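Local coordinates for conserved hypothetical protein (Enterococcus faecalis, PDB 1Z6M) that is of unknown function but has a thioredoxin-like fold with a CxxC motif and is probably a thiol-disulfide oxidoreductase, at residues I35-F46 against L98-G109. Residues are numbered along the deposited sequence; the frame is centred on the assembly and turned at random.
Sequences INVRCPYCRKWF and LHKMFATQDEWG
Gln105 reaches into the turn before helix 40-58 and grips its backbone through the amide nitrogen. Gln105 NE2 bonds to Val37 O at 2.8 Å, in its own amide plane but above the carbonyl plane. The same NE2 bonds weakly to Cys39 O at 3.1 Å. Gln105 is extended beyond CG, which lies opposite the backbone N (chi1 -170°), and this carries the amide to the loop. Phe102 CE1 sits over one face of the Phe46 ring, 3.5 Å from Phe46 CG, with the two planes inclined at 42°. His99 meets the edge of Phe46 through CD2, rim to rim. In one of its two conformers, Val37 turns CG1 to Leu98 CD2, doubtfully close, and CG2 to Trp108 CH2 at 3.9 Å.

The gripped loop leads into a CxxC motif, Cys39 and Cys42, at a helix start. This is the arrangement at the redox site of thioredoxins, consistent with such a site here. Cys39 SG and Cys42 SG are 3.7 Å apart, so no disulfide joins them. Cys39 SG caps the helix by accepting from Cys42 N at 3.3 Å. Helices 91-103 and 105-108 belong to the helical part inserted between strands 62-68 and 152-155, as in DsbA-like proteins, and pack against the start of helix 40-58.

Arg38 NE bonds to Gly109 O at 3.0 Å, while its CB and CG pass along Trp108. In one of two conformers, Arg43 NH1 makes a salt bridge to Asp106 OD2 at 3.0 Å, with Gln105 OE1 over its guanidinium face. Water 3 then bridges Arg43 NH2 and Asp106 OD1; waters 1 and 2 lie between Arg38 and Asp106, their protons not settled. Further out, Asn36 OD1 accepts from Arg38 N in an Asx turn. Val37 N gives a hydrogen bond to His83 NE2.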
ATOM      1  N   ILE A  35      -1.394  -2.908  -1.002  1.00 10.01           N
ATOM      2  CA  ILE A  35      -2.445  -1.987  -1.389  1.00 10.79           C
ATOM      3  C   ILE A  35      -2.425  -1.753  -2.900  1.00 10.52           C
ATOM      4  O   ILE A  35      -1.422  -1.994  -3.584  1.00 10.45           O
ATOM      5  CB  ILE A  35      -2.354  -0.610  -0.666  1.00 12.07           C
ATOM      6  CG1 ILE A  35      -1.057   0.101  -1.013  1.00 12.38           C
ATOM      7  CG2 ILE A  35      -2.551  -0.743   0.870  1.00 12.95           C
ATOM      8  CD1 ILE A  35      -1.073   1.576  -0.605  1.00 14.39           C
ATOM      9  N   ASN A  36      -3.551  -1.279  -3.417  1.00  9.19           N
ATOM     10  CA  ASN A  36      -3.601  -0.749  -4.771  1.00  9.61           C
ATOM     11  C   ASN A  36      -4.239   0.630  -4.651  1.00  9.53           C
ATOM     12  O   ASN A  36      -5.278   0.787  -4.007  1.00 10.32           O
ATOM     13  CB  ASN A  36      -4.403  -1.683  -5.692  1.00 10.04           C
ATOM     14  CG  ASN A  36      -4.490  -1.169  -7.119  1.00 10.25           C
ATOM     15  OD1 ASN A  36      -5.087  -0.129  -7.369  1.00 10.34           O
ATOM     16  ND2 ASN A  36      -3.898  -1.906  -8.064  1.00  9.96           N
ATOM     17  N   VAL A  37      -3.602   1.638  -5.229  1.00  9.67           N
ATOM     18  CA  VAL A  37      -4.015   3.022  -4.978  0.50  9.63           C
ATOM     19  C   VAL A  37      -5.333   3.419  -5.607  1.00  9.84           C
ATOM     20  O   VAL A  37      -5.857   4.482  -5.293  1.00 10.29           O
ATOM     21  CB  VAL A  37      -2.937   4.086  -5.324  0.50 10.07           C
ATOM     22  CG1 VAL A  37      -1.713   3.914  -4.458  0.50 11.11           C
ATOM     23  CG2 VAL A  37      -2.614   4.112  -6.829  0.50  6.81           C
ATOM     24  N   ARG A  38      -5.889   2.576  -6.481  1.00  9.99           N
ATOM     25  CA  ARG A  38      -7.246   2.850  -6.992  1.00 10.11           C
ATOM     26  C   ARG A  38      -8.334   2.262  -6.102  1.00  9.72           C
ATOM     27  O   ARG A  38      -9.508   2.577  -6.243  1.00 10.41           O
ATOM     28  CB  ARG A  38      -7.429   2.354  -8.429  1.00 10.80           C
ATOM     29  CG  ARG A  38      -8.575   3.071  -9.176  1.00 13.89           C
ATOM     30  CD  ARG A  38      -9.840   2.249  -9.253  1.00 15.24           C
ATOM     31  NE  ARG A  38     -10.964   3.026  -9.785  1.00 14.18           N
ATOM     32  CZ  ARG A  38     -11.750   3.805  -9.047  1.00 15.05           C
ATOM     33  NH1 ARG A  38     -11.551   3.923  -7.744  1.00 14.71           N
ATOM     34  NH2 ARG A  38     -12.744   4.473  -9.612  1.00 15.97           N
ATOM     35  N   CYS A  39      -7.939   1.400  -5.177  1.00  9.56           N
ATOM     36  CA  CYS A  39      -8.920   0.689  -4.391  1.00  9.65           C
ATOM     37  C   CYS A  39      -9.553   1.592  -3.325  1.00 10.04           C
ATOM     38  O   CYS A  39      -8.840   2.190  -2.533  1.00  9.55           O
ATOM     39  CB  CYS A  39      -8.249  -0.535  -3.756  1.00 10.42           C
ATOM     40  SG  CYS A  39      -9.276  -1.367  -2.544  1.00 10.29           S
ATOM     41  N   PRO A  40     -10.898   1.657  -3.261  1.00  9.55           N
ATOM     42  CA  PRO A  40     -11.518   2.502  -2.231  1.00 10.28           C
ATOM     43  C   PRO A  40     -11.410   1.917  -0.815  1.00  9.64           C
ATOM     44  O   PRO A  40     -11.499   2.651   0.185  1.00  9.93           O
ATOM     45  CB  PRO A  40     -12.968   2.604  -2.703  1.00 10.65           C
ATOM     46  CG  PRO A  40     -13.208   1.313  -3.430  1.00 11.26           C
ATOM     47  CD  PRO A  40     -11.900   1.035  -4.147  1.00 10.11           C
ATOM     48  N   TYR A  41     -11.186   0.611  -0.722  1.00  9.58           N
ATOM     49  CA  TYR A  41     -10.994  -0.012   0.583  1.00  9.77           C
ATOM     50  C   TYR A  41      -9.595   0.356   1.085  1.00  9.97           C
ATOM     51  O   TYR A  41      -9.407   0.642   2.263  1.00  9.53           O
ATOM     52  CB  TYR A  41     -11.178  -1.531   0.503  1.00 10.06           C
ATOM     53  CG  TYR A  41     -12.536  -1.981   0.020  1.00  9.56           C
ATOM     54  CD1 TYR A  41     -12.868  -1.927  -1.332  1.00 10.44           C
ATOM     55  CD2 TYR A  41     -13.480  -2.488   0.912  1.00 10.13           C
ATOM     56  CE1 TYR A  41     -14.106  -2.362  -1.786  1.00 10.63           C
ATOM     57  CE2 TYR A  41     -14.726  -2.917   0.468  1.00 10.60           C
ATOM     58  CZ  TYR A  41     -15.028  -2.852  -0.883  1.00 11.37           C
ATOM     59  OH  TYR A  41     -16.239  -3.282  -1.357  1.00 12.11           O
ATOM     60  N   CYS A  42      -8.624   0.377   0.176  1.00  9.80           N
ATOM     61  CA  CYS A  42      -7.278   0.862   0.492  1.00 10.10           C
ATOM     62  C   CYS A  42      -7.315   2.345   0.849  1.00  9.55           C
ATOM     63  O   CYS A  42      -6.619   2.772   1.766  1.00  9.73           O
ATOM     64  CB  CYS A  42      -6.311   0.627  -0.657  1.00  9.86           C
ATOM     65  SG  CYS A  42      -5.985  -1.108  -0.953  1.00 10.66           S
ATOM     66  N   ARG A  43      -8.139   3.124   0.142  1.00 10.00           N
ATOM     67  CA  ARG A  43      -8.327   4.539   0.487  0.50 10.08           C
ATOM     68  C   ARG A  43      -8.817   4.696   1.929  1.00 10.13           C
ATOM     69  O   ARG A  43      -8.308   5.541   2.677  1.00 10.21           O
ATOM     70  CB  ARG A  43      -9.276   5.246  -0.491  0.50 10.14           C
ATOM     71  CG  ARG A  43      -9.523   6.725  -0.178  0.50 10.10           C
ATOM     72  CD  ARG A  43     -10.465   7.389  -1.194  0.50  9.32           C
ATOM     73  NE  ARG A  43     -11.785   6.757  -1.179  0.50  7.84           N
ATOM     74  CZ  ARG A  43     -12.757   6.982  -2.056  0.50  8.14           C
ATOM     75  NH1 ARG A  43     -12.606   7.862  -3.029  0.50  8.80           N
ATOM     76  NH2 ARG A  43     -13.894   6.316  -1.933  0.50  8.74           N
ATOM     77  N   LYS A  44      -9.802   3.887   2.319  1.00  9.90           N
ATOM     78  CA  LYS A  44     -10.348   3.899   3.674  0.50 10.34           C
ATOM     79  C   LYS A  44      -9.262   3.549   4.689  1.00 10.20           C
ATOM     80  O   LYS A  44      -9.110   4.224   5.711  1.00 10.69           O
ATOM     81  CB  LYS A  44     -11.526   2.924   3.778  0.50 10.77           C
ATOM     82  CG  LYS A  44     -12.169   2.830   5.159  0.50 11.80           C
ATOM     83  CD  LYS A  44     -12.969   4.076   5.510  0.50 14.64           C
ATOM     84  CE  LYS A  44     -13.458   4.073   6.954  0.50 16.87           C
ATOM     85  NZ  LYS A  44     -14.427   2.985   7.251  0.50 18.95           N
ATOM     86  N   TRP A  45      -8.514   2.477   4.421  1.00  9.42           N
ATOM     87  CA  TRP A  45      -7.386   2.105   5.285  1.00  9.65           C
ATOM     88  C   TRP A  45      -6.429   3.285   5.465  1.00 10.08           C
ATOM     89  O   TRP A  45      -6.049   3.626   6.590  1.00 10.24           O
ATOM     90  CB  TRP A  45      -6.641   0.880   4.717  1.00 10.14           C
ATOM     91  CG  TRP A  45      -5.214   0.759   5.201  1.00  9.62           C
ATOM     92  CD1 TRP A  45      -4.079   0.923   4.443  1.00 11.02           C
ATOM     93  CD2 TRP A  45      -4.765   0.534   6.551  1.00 10.15           C
ATOM     94  NE1 TRP A  45      -2.960   0.774   5.230  1.00 11.06           N
ATOM     95  CE2 TRP A  45      -3.352   0.545   6.525  1.00 10.49           C
ATOM     96  CE3 TRP A  45      -5.417   0.311   7.771  1.00 10.32           C
ATOM     97  CZ2 TRP A  45      -2.577   0.336   7.671  1.00 10.86           C
ATOM     98  CZ3 TRP A  45      -4.636   0.093   8.909  1.00 11.13           C
ATOM     99  CH2 TRP A  45      -3.240   0.107   8.847  1.00 10.83           C
ATOM    100  N   PHE A  46      -6.049   3.917   4.362  1.00 11.20           N
ATOM    101  CA  PHE A  46      -5.075   4.997   4.428  1.00 12.11           C
ATOM    102  C   PHE A  46      -5.586   6.192   5.221  1.00 12.32           C
ATOM    103  O   PHE A  46      -4.848   6.762   6.018  1.00 13.14           O
ATOM    104  CB  PHE A  46      -4.631   5.424   3.033  1.00 12.99           C
ATOM    105  CG  PHE A  46      -3.188   5.151   2.747  1.00 13.44           C
ATOM    106  CD1 PHE A  46      -2.687   3.854   2.769  1.00 16.37           C
ATOM    107  CD2 PHE A  46      -2.324   6.198   2.455  1.00 14.44           C
ATOM    108  CE1 PHE A  46      -1.339   3.614   2.494  1.00 17.29           C
ATOM    109  CE2 PHE A  46      -0.981   5.957   2.169  1.00 16.91           C
ATOM    110  CZ  PHE A  46      -0.496   4.661   2.204  1.00 17.19           C
ATOM    111  N   LEU A  98       1.256   9.235  -2.667  1.00 12.69           N
ATOM    112  CA  LEU A  98       0.173   8.296  -2.382  1.00 12.13           C
ATOM    113  C   LEU A  98      -1.021   9.011  -1.775  1.00 11.65           C
ATOM    114  O   LEU A  98      -2.165   8.756  -2.149  1.00 11.53           O
ATOM    115  CB  LEU A  98       0.634   7.196  -1.432  1.00 12.30           C
ATOM    116  CG  LEU A  98       1.593   6.168  -2.027  1.00 12.81           C
ATOM    117  CD1 LEU A  98       2.083   5.249  -0.909  1.00 15.36           C
ATOM    118  CD2 LEU A  98       0.953   5.364  -3.158  1.00 13.84           C
ATOM    119  N   HIS A  99      -0.759   9.929  -0.848  1.00 11.73           N
ATOM    120  CA  HIS A  99      -1.838  10.712  -0.264  1.00 12.57           C
ATOM    121  C   HIS A  99      -2.602  11.511  -1.311  1.00 12.41           C
ATOM    122  O   HIS A  99      -3.823  11.578  -1.264  1.00 13.30           O
ATOM    123  CB  HIS A  99      -1.324  11.626   0.845  1.00 12.84           C
ATOM    124  CG  HIS A  99      -0.922  10.889   2.079  1.00 15.15           C
ATOM    125  ND1 HIS A  99       0.021  11.372   2.958  1.00 17.22           N
ATOM    126  CD2 HIS A  99      -1.323   9.696   2.575  1.00 16.15           C
ATOM    127  CE1 HIS A  99       0.178  10.510   3.949  1.00 16.95           C
ATOM    128  NE2 HIS A  99      -0.630   9.485   3.745  1.00 15.88           N
ATOM    129  N   LYS A 100      -1.883  12.118  -2.249  1.00 12.07           N
ATOM    130  CA  LYS A 100      -2.544  12.884  -3.299  0.50 12.63           C
ATOM    131  C   LYS A 100      -3.316  11.979  -4.256  1.00 12.27           C
ATOM    132  O   LYS A 100      -4.427  12.325  -4.673  1.00 12.20           O
ATOM    133  CB  LYS A 100      -1.547  13.759  -4.059  0.50 13.67           C
ATOM    134  CG  LYS A 100      -1.253  15.092  -3.397  0.50 15.73           C
ATOM    135  CD  LYS A 100      -0.474  15.993  -4.343  0.50 18.15           C
ATOM    136  CE  LYS A 100       0.260  17.096  -3.602  0.50 20.08           C
ATOM    137  NZ  LYS A 100       1.582  16.632  -3.084  0.50 21.37           N
HETATM  138  N   MSE A 101      -2.728  10.832  -4.598  1.00 11.75           N
HETATM  139  CA  MSE A 101      -3.413   9.842  -5.438  1.00 11.11           C
HETATM  140  C   MSE A 101      -4.734   9.395  -4.800  1.00 11.06           C
HETATM  141  O   MSE A 101      -5.772   9.346  -5.462  1.00 11.55           O
HETATM  142  CB  MSE A 101      -2.510   8.622  -5.700  1.00 11.13           C
HETATM  143  CG  MSE A 101      -1.289   8.884  -6.567  1.00 11.23           C
HETATM  144 SE   MSE A 101      -0.153   7.415  -6.576  1.00  8.32          SE
HETATM  145  CE  MSE A 101       1.168   8.099  -7.629  1.00 13.30           C
ATOM    146  N   PHE A 102      -4.705   9.092  -3.504  1.00 10.96           N
ATOM    147  CA  PHE A 102      -5.925   8.696  -2.822  1.00 11.28           C
ATOM    148  C   PHE A 102      -6.943   9.837  -2.762  1.00 11.63           C
ATOM    149  O   PHE A 102      -8.145   9.614  -2.955  1.00 11.97           O
ATOM    150  CB  PHE A 102      -5.612   8.187  -1.413  1.00 11.46           C
ATOM    151  CG  PHE A 102      -5.163   6.735  -1.364  1.00 10.41           C
ATOM    152  CD1 PHE A 102      -3.964   6.385  -0.759  1.00 11.19           C
ATOM    153  CD2 PHE A 102      -5.946   5.727  -1.907  1.00 11.21           C
ATOM    154  CE1 PHE A 102      -3.547   5.059  -0.691  1.00 10.57           C
ATOM    155  CE2 PHE A 102      -5.547   4.395  -1.843  1.00 10.89           C
ATOM    156  CZ  PHE A 102      -4.348   4.067  -1.227  1.00 10.88           C
ATOM    157  N   ALA A 103      -6.476  11.055  -2.500  1.00 11.62           N
ATOM    158  CA  ALA A 103      -7.397  12.182  -2.416  1.00 11.92           C
ATOM    159  C   ALA A 103      -8.094  12.474  -3.748  1.00 11.77           C
ATOM    160  O   ALA A 103      -9.192  13.025  -3.765  1.00 12.90           O
ATOM    161  CB  ALA A 103      -6.673  13.421  -1.940  1.00 12.26           C
ATOM    162  N   THR A 104      -7.447  12.113  -4.855  1.00 11.86           N
ATOM    163  CA  THR A 104      -7.981  12.339  -6.195  1.00 12.02           C
ATOM    164  C   THR A 104      -8.517  11.069  -6.869  1.00 12.02           C
ATOM    165  O   THR A 104      -8.812  11.072  -8.065  1.00 12.07           O
ATOM    166  CB  THR A 104      -6.907  12.977  -7.108  1.00 11.57           C
ATOM    167  OG1 THR A 104      -5.749  12.123  -7.181  1.00 11.57           O
ATOM    168  CG2 THR A 104      -6.512  14.387  -6.593  1.00 11.78           C
ATOM    169  N   GLN A 105      -8.696  10.003  -6.088  1.00 11.85           N
ATOM    170  CA  GLN A 105      -9.004   8.675  -6.621  1.00 11.79           C
ATOM    171  C   GLN A 105     -10.203   8.639  -7.565  1.00 12.17           C
ATOM    172  O   GLN A 105     -10.187   7.927  -8.571  1.00 12.31           O
ATOM    173  CB  GLN A 105      -9.204   7.680  -5.469  1.00 11.16           C
ATOM    174  CG  GLN A 105      -9.281   6.224  -5.900  1.00 11.16           C
ATOM    175  CD  GLN A 105      -9.517   5.329  -4.721  1.00 10.20           C
ATOM    176  OE1 GLN A 105     -10.648   5.192  -4.250  1.00 12.12           O
ATOM    177  NE2 GLN A 105      -8.440   4.752  -4.197  1.00 10.21           N
ATOM    178  N   ASP A 106     -11.244   9.401  -7.247  1.00 12.92           N
ATOM    179  CA  ASP A 106     -12.441   9.410  -8.095  1.00 14.44           C
ATOM    180  C   ASP A 106     -12.261  10.178  -9.399  1.00 14.98           C
ATOM    181  O   ASP A 106     -13.015   9.967 -10.347  1.00 15.90           O
ATOM    182  CB  ASP A 106     -13.642   9.938  -7.321  1.00 15.23           C
ATOM    183  CG  ASP A 106     -13.951   9.095  -6.107  1.00 16.51           C
ATOM    184  OD1 ASP A 106     -14.123   7.869  -6.266  1.00 17.14           O
ATOM    185  OD2 ASP A 106     -13.996   9.657  -4.998  1.00 18.94           O
ATOM    186  N   GLU A 107     -11.265  11.057  -9.433  1.00 15.28           N
ATOM    187  CA  GLU A 107     -10.968  11.869 -10.614  1.00 15.90           C
ATOM    188  C   GLU A 107     -10.243  11.071 -11.677  1.00 15.18           C
ATOM    189  O   GLU A 107     -10.588  11.165 -12.851  1.00 16.60           O
ATOM    190  CB  GLU A 107     -10.147  13.108 -10.245  1.00 16.25           C
ATOM    191  CG  GLU A 107     -10.925  14.117  -9.416  1.00 17.85           C
ATOM    192  CD  GLU A 107     -10.134  15.376  -9.087  1.00 18.02           C
ATOM    193  OE1 GLU A 107      -9.076  15.638  -9.714  1.00 22.10           O
ATOM    194  OE2 GLU A 107     -10.590  16.137  -8.208  1.00 22.50           O
ATOM    195  N   TRP A 108      -9.226  10.308 -11.281  1.00 14.27           N
ATOM    196  CA  TRP A 108      -8.436   9.546 -12.257  1.00 13.47           C
ATOM    197  C   TRP A 108      -8.861   8.075 -12.326  1.00 13.02           C
ATOM    198  O   TRP A 108      -8.565   7.383 -13.311  1.00 13.03           O
ATOM    199  CB  TRP A 108      -6.928   9.668 -11.969  1.00 13.28           C
ATOM    200  CG  TRP A 108      -6.537   9.242 -10.585  1.00 11.74           C
ATOM    201  CD1 TRP A 108      -6.344  10.049  -9.498  1.00 12.91           C
ATOM    202  CD2 TRP A 108      -6.275   7.900 -10.142  1.00 11.27           C
ATOM    203  NE1 TRP A 108      -5.988   9.291  -8.402  1.00 11.33           N
ATOM    204  CE2 TRP A 108      -5.952   7.969  -8.769  1.00 11.37           C
ATOM    205  CE3 TRP A 108      -6.303   6.646 -10.771  1.00 10.87           C
ATOM    206  CZ2 TRP A 108      -5.657   6.831  -8.013  1.00 11.47           C
ATOM    207  CZ3 TRP A 108      -6.004   5.511 -10.018  1.00 11.05           C
ATOM    208  CH2 TRP A 108      -5.684   5.614  -8.659  1.00 10.96           C
ATOM    209  N   GLY A 109      -9.585   7.607 -11.310  1.00 13.05           N
ATOM    210  CA  GLY A 109      -9.865   6.175 -11.171  1.00 13.01           C
ATOM    211  C   GLY A 109     -10.779   5.595 -12.229  1.00 13.67           C
ATOM    212  O   GLY A 109     -10.834   4.384 -12.405  1.00 14.01           O
TER
HETATM  213  O   HOH W   1     -12.868   5.551  -5.666  1.00 14.47           O
HETATM  214  O   HOH W   2     -14.738   6.259  -8.480  1.00 20.18           O
HETATM  215  O   HOH W   3     -15.906   7.322  -4.082  1.00 25.38           O